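Local atomic coordinates of exonuclease VapC9 (Pyrobaculum aerophilum, PDB entry 1V8P), a protein that acts as an exonuclease, probably a slow one on single-stranded DNA, and is probably the magnesium-dependent ribonuclease toxin of a type II toxin-antitoxin system. Residues C[42-47]-C[90-95]. The protein carries 1 engineered substitution. Sequence-based numbering, arbitrary orientation.
Sequences AHYDKW and LSSFKV
The benzo end of W47 overlaps F93, whose CZ lies over one face of the indole. The pair sits inside a PIN domain, where it ties the short helix 44-48 to the turn leading from helix 79-91 into strand 94-95, an outer strand of the chain's parallel sheet. CH2 of W47 comes to 3.4 Å from CE1 of F93, and CZ3 of W47 is 3.7 Å from CZ of F93. The centroids of the six-membered W47 ring and the F93 ring are 5.0 Å apart and the planes are inclined by 48°, an oblique pairing in which the two side chains cross at about a right angle.

W47 leaves its backbone toward the turn, and chi1 of 57°, with CG between the backbone N and the carbonyl carbon, sets the direction of the indole. Its NE1 donates a hydrogen bond to L40 O, which holds the pyrrole side while the benzo end packs on F93. One residue earlier, S92 places CB near the plane of the indole at its edge, 4.1 Å from W47 CZ3. Y44 OH approaches S92 OG only to 3.7 Å, a van der Waals meeting; that serine hydroxyl is hydrogen-bonded to K88 O.

F93 also packs on L37, L54 and I56, which joins the contact to the sheet and to helix 34-40. Its side chain is about 10 Å from that of D33, a predicted magnesium ligand. On the indole face opposite F93, the carbonyl oxygen Y44 O lies 3.7 Å above the W47 ring plane, displaced toward the rim.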
ATOM      1  N   ALA C  42     -12.674 -12.807  16.700  1.00 46.35           N
ATOM      2  CA  ALA C  42     -14.074 -12.870  17.124  1.00 47.76           C
ATOM      3  C   ALA C  42     -14.539 -14.306  17.374  1.00 49.55           C
ATOM      4  O   ALA C  42     -15.737 -14.591  17.333  1.00 50.81           O
ATOM      5  CB  ALA C  42     -14.965 -12.217  16.067  1.00 45.87           C
ATOM      6  N   HIS C  43     -13.596 -15.204  17.627  1.00 51.07           N
ATOM      7  CA  HIS C  43     -13.923 -16.602  17.878  1.00 52.88           C
ATOM      8  C   HIS C  43     -13.010 -17.151  18.962  1.00 53.47           C
ATOM      9  O   HIS C  43     -12.668 -18.329  18.948  1.00 54.24           O
ATOM     10  CB  HIS C  43     -13.738 -17.435  16.604  1.00 54.03           C
ATOM     11  CG  HIS C  43     -14.705 -17.104  15.509  1.00 54.87           C
ATOM     12  ND1 HIS C  43     -16.032 -17.479  15.548  1.00 55.38           N
ATOM     13  CD2 HIS C  43     -14.534 -16.444  14.338  1.00 54.38           C
ATOM     14  CE1 HIS C  43     -16.634 -17.063  14.447  1.00 54.53           C
ATOM     15  NE2 HIS C  43     -15.747 -16.432  13.697  1.00 53.45           N
ATOM     16  N   TYR C  44     -12.618 -16.283  19.892  1.00 55.14           N
ATOM     17  CA  TYR C  44     -11.734 -16.649  20.999  1.00 56.53           C
ATOM     18  C   TYR C  44     -11.977 -18.057  21.548  1.00 56.89           C
ATOM     19  O   TYR C  44     -11.088 -18.904  21.518  1.00 56.79           O
ATOM     20  CB  TYR C  44     -11.900 -15.652  22.143  1.00 57.92           C
ATOM     21  CG  TYR C  44     -10.709 -15.575  23.078  1.00 61.07           C
ATOM     22  CD1 TYR C  44      -9.559 -14.863  22.714  1.00 62.62           C
ATOM     23  CD2 TYR C  44     -10.736 -16.183  24.336  1.00 61.77           C
ATOM     24  CE1 TYR C  44      -8.463 -14.752  23.585  1.00 63.74           C
ATOM     25  CE2 TYR C  44      -9.645 -16.079  25.218  1.00 62.89           C
ATOM     26  CZ  TYR C  44      -8.515 -15.361  24.835  1.00 64.43           C
ATOM     27  OH  TYR C  44      -7.444 -15.222  25.692  1.00 64.75           O
ATOM     28  N   ASP C  45     -13.188 -18.291  22.052  1.00 58.01           N
ATOM     29  CA  ASP C  45     -13.570 -19.574  22.649  1.00 58.43           C
ATOM     30  C   ASP C  45     -13.239 -20.833  21.855  1.00 57.86           C
ATOM     31  O   ASP C  45     -12.711 -21.806  22.397  1.00 58.51           O
ATOM     32  CB  ASP C  45     -15.072 -19.582  22.968  1.00 59.51           C
ATOM     33  CG  ASP C  45     -15.455 -18.550  24.020  1.00 61.10           C
ATOM     34  OD1 ASP C  45     -14.706 -18.410  25.011  1.00 60.50           O
ATOM     35  OD2 ASP C  45     -16.508 -17.888  23.859  1.00 63.05           O
ATOM     36  N   LYS C  46     -13.552 -20.808  20.568  1.00 56.48           N
ATOM     37  CA  LYS C  46     -13.327 -21.949  19.694  1.00 53.95           C
ATOM     38  C   LYS C  46     -11.864 -22.379  19.514  1.00 52.29           C
ATOM     39  O   LYS C  46     -11.599 -23.505  19.074  1.00 52.41           O
ATOM     40  CB  LYS C  46     -13.977 -21.665  18.328  1.00 53.62           C
ATOM     41  CG  LYS C  46     -15.425 -21.194  18.447  1.00 54.29           C
ATOM     42  CD  LYS C  46     -16.165 -21.278  17.117  1.00 57.48           C
ATOM     43  CE  LYS C  46     -17.652 -20.952  17.270  1.00 57.15           C
ATOM     44  NZ  LYS C  46     -17.878 -19.516  17.619  1.00 59.11           N
ATOM     45  N   TRP C  47     -10.915 -21.512  19.860  1.00 49.03           N
ATOM     46  CA  TRP C  47      -9.509 -21.870  19.692  1.00 46.86           C
ATOM     47  C   TRP C  47      -8.582 -21.590  20.882  1.00 47.42           C
ATOM     48  O   TRP C  47      -7.461 -22.111  20.932  1.00 46.66           O
ATOM     49  CB  TRP C  47      -8.935 -21.192  18.439  1.00 44.31           C
ATOM     50  CG  TRP C  47      -9.064 -19.692  18.420  1.00 42.22           C
ATOM     51  CD1 TRP C  47     -10.082 -18.955  17.869  1.00 42.03           C
ATOM     52  CD2 TRP C  47      -8.158 -18.747  19.000  1.00 40.19           C
ATOM     53  NE1 TRP C  47      -9.863 -17.611  18.074  1.00 39.73           N
ATOM     54  CE2 TRP C  47      -8.691 -17.455  18.764  1.00 40.23           C
ATOM     55  CE3 TRP C  47      -6.948 -18.864  19.697  1.00 40.53           C
ATOM     56  CZ2 TRP C  47      -8.053 -16.289  19.202  1.00 39.85           C
ATOM     57  CZ3 TRP C  47      -6.311 -17.703  20.135  1.00 40.31           C
ATOM     58  CH2 TRP C  47      -6.869 -16.430  19.884  1.00 39.95           C
ATOM     59  N   LEU C  90      -3.519 -11.232  20.288  1.00 34.58           N
ATOM     60  CA  LEU C  90      -2.172 -11.473  19.785  1.00 35.72           C
ATOM     61  C   LEU C  90      -1.247 -12.068  20.828  1.00 35.00           C
ATOM     62  O   LEU C  90      -0.343 -12.827  20.496  1.00 35.84           O
ATOM     63  CB  LEU C  90      -1.545 -10.182  19.247  1.00 33.98           C
ATOM     64  CG  LEU C  90      -2.049  -9.705  17.889  1.00 35.76           C
ATOM     65  CD1 LEU C  90      -1.466  -8.333  17.575  1.00 37.20           C
ATOM     66  CD2 LEU C  90      -1.646 -10.708  16.822  1.00 34.33           C
ATOM     67  N   SER C  91      -1.461 -11.727  22.090  1.00 34.47           N
ATOM     68  CA  SER C  91      -0.596 -12.241  23.139  1.00 34.98           C
ATOM     69  C   SER C  91      -0.741 -13.753  23.308  1.00 36.01           C
ATOM     70  O   SER C  91       0.155 -14.412  23.828  1.00 35.32           O
ATOM     71  CB  SER C  91      -0.909 -11.544  24.463  1.00 35.13           C
ATOM     72  OG  SER C  91      -2.165 -11.946  24.976  1.00 34.70           O
ATOM     73  N   SER C  92      -1.867 -14.300  22.855  1.00 37.33           N
ATOM     74  CA  SER C  92      -2.137 -15.731  22.975  1.00 38.60           C
ATOM     75  C   SER C  92      -1.335 -16.639  22.049  1.00 39.17           C
ATOM     76  O   SER C  92      -1.281 -17.847  22.267  1.00 40.42           O
ATOM     77  CB  SER C  92      -3.623 -16.002  22.742  1.00 38.50           C
ATOM     78  OG  SER C  92      -4.422 -15.208  23.599  1.00 40.55           O
ATOM     79  N   PHE C  93      -0.709 -16.059  21.028  1.00 38.85           N
ATOM     80  CA  PHE C  93       0.042 -16.828  20.046  1.00 36.68           C
ATOM     81  C   PHE C  93       1.524 -16.902  20.253  1.00 36.94           C
ATOM     82  O   PHE C  93       2.127 -15.978  20.780  1.00 37.64           O
ATOM     83  CB  PHE C  93      -0.193 -16.268  18.646  1.00 36.38           C
ATOM     84  CG  PHE C  93      -1.602 -16.403  18.165  1.00 35.40           C
ATOM     85  CD1 PHE C  93      -2.626 -15.682  18.757  1.00 35.48           C
ATOM     86  CD2 PHE C  93      -1.905 -17.249  17.104  1.00 35.29           C
ATOM     87  CE1 PHE C  93      -3.937 -15.799  18.298  1.00 35.76           C
ATOM     88  CE2 PHE C  93      -3.206 -17.371  16.643  1.00 35.06           C
ATOM     89  CZ  PHE C  93      -4.222 -16.645  17.239  1.00 35.49           C
ATOM     90  N   LYS C  94       2.103 -18.010  19.800  1.00 37.54           N
ATOM     91  CA  LYS C  94       3.537 -18.244  19.868  1.00 37.91           C
ATOM     92  C   LYS C  94       4.068 -17.458  18.674  1.00 36.94           C
ATOM     93  O   LYS C  94       3.444 -17.443  17.620  1.00 37.65           O
ATOM     94  CB  LYS C  94       3.834 -19.737  19.677  1.00 41.55           C
ATOM     95  CG  LYS C  94       5.098 -20.251  20.359  1.00 46.00           C
ATOM     96  CD  LYS C  94       6.394 -19.655  19.795  1.00 48.06           C
ATOM     97  CE  LYS C  94       7.633 -20.278  20.467  1.00 49.50           C
ATOM     98  NZ  LYS C  94       8.927 -19.736  19.948  1.00 50.79           N
ATOM     99  N   VAL C  95       5.207 -16.800  18.831  1.00 34.80           N
ATOM    100  CA  VAL C  95       5.771 -16.024  17.746  1.00 33.05           C
ATOM    101  C   VAL C  95       7.021 -16.716  17.235  1.00 34.65           C
ATOM    102  O   VAL C  95       7.940 -16.988  18.000  1.00 35.31           O
ATOM    103  CB  VAL C  95       6.120 -14.597  18.228  1.00 32.45           C
ATOM    104  CG1 VAL C  95       6.631 -13.742  17.081  1.00 29.79           C
ATOM    105  CG2 VAL C  95       4.888 -13.970  18.852  1.00 31.10           C
TER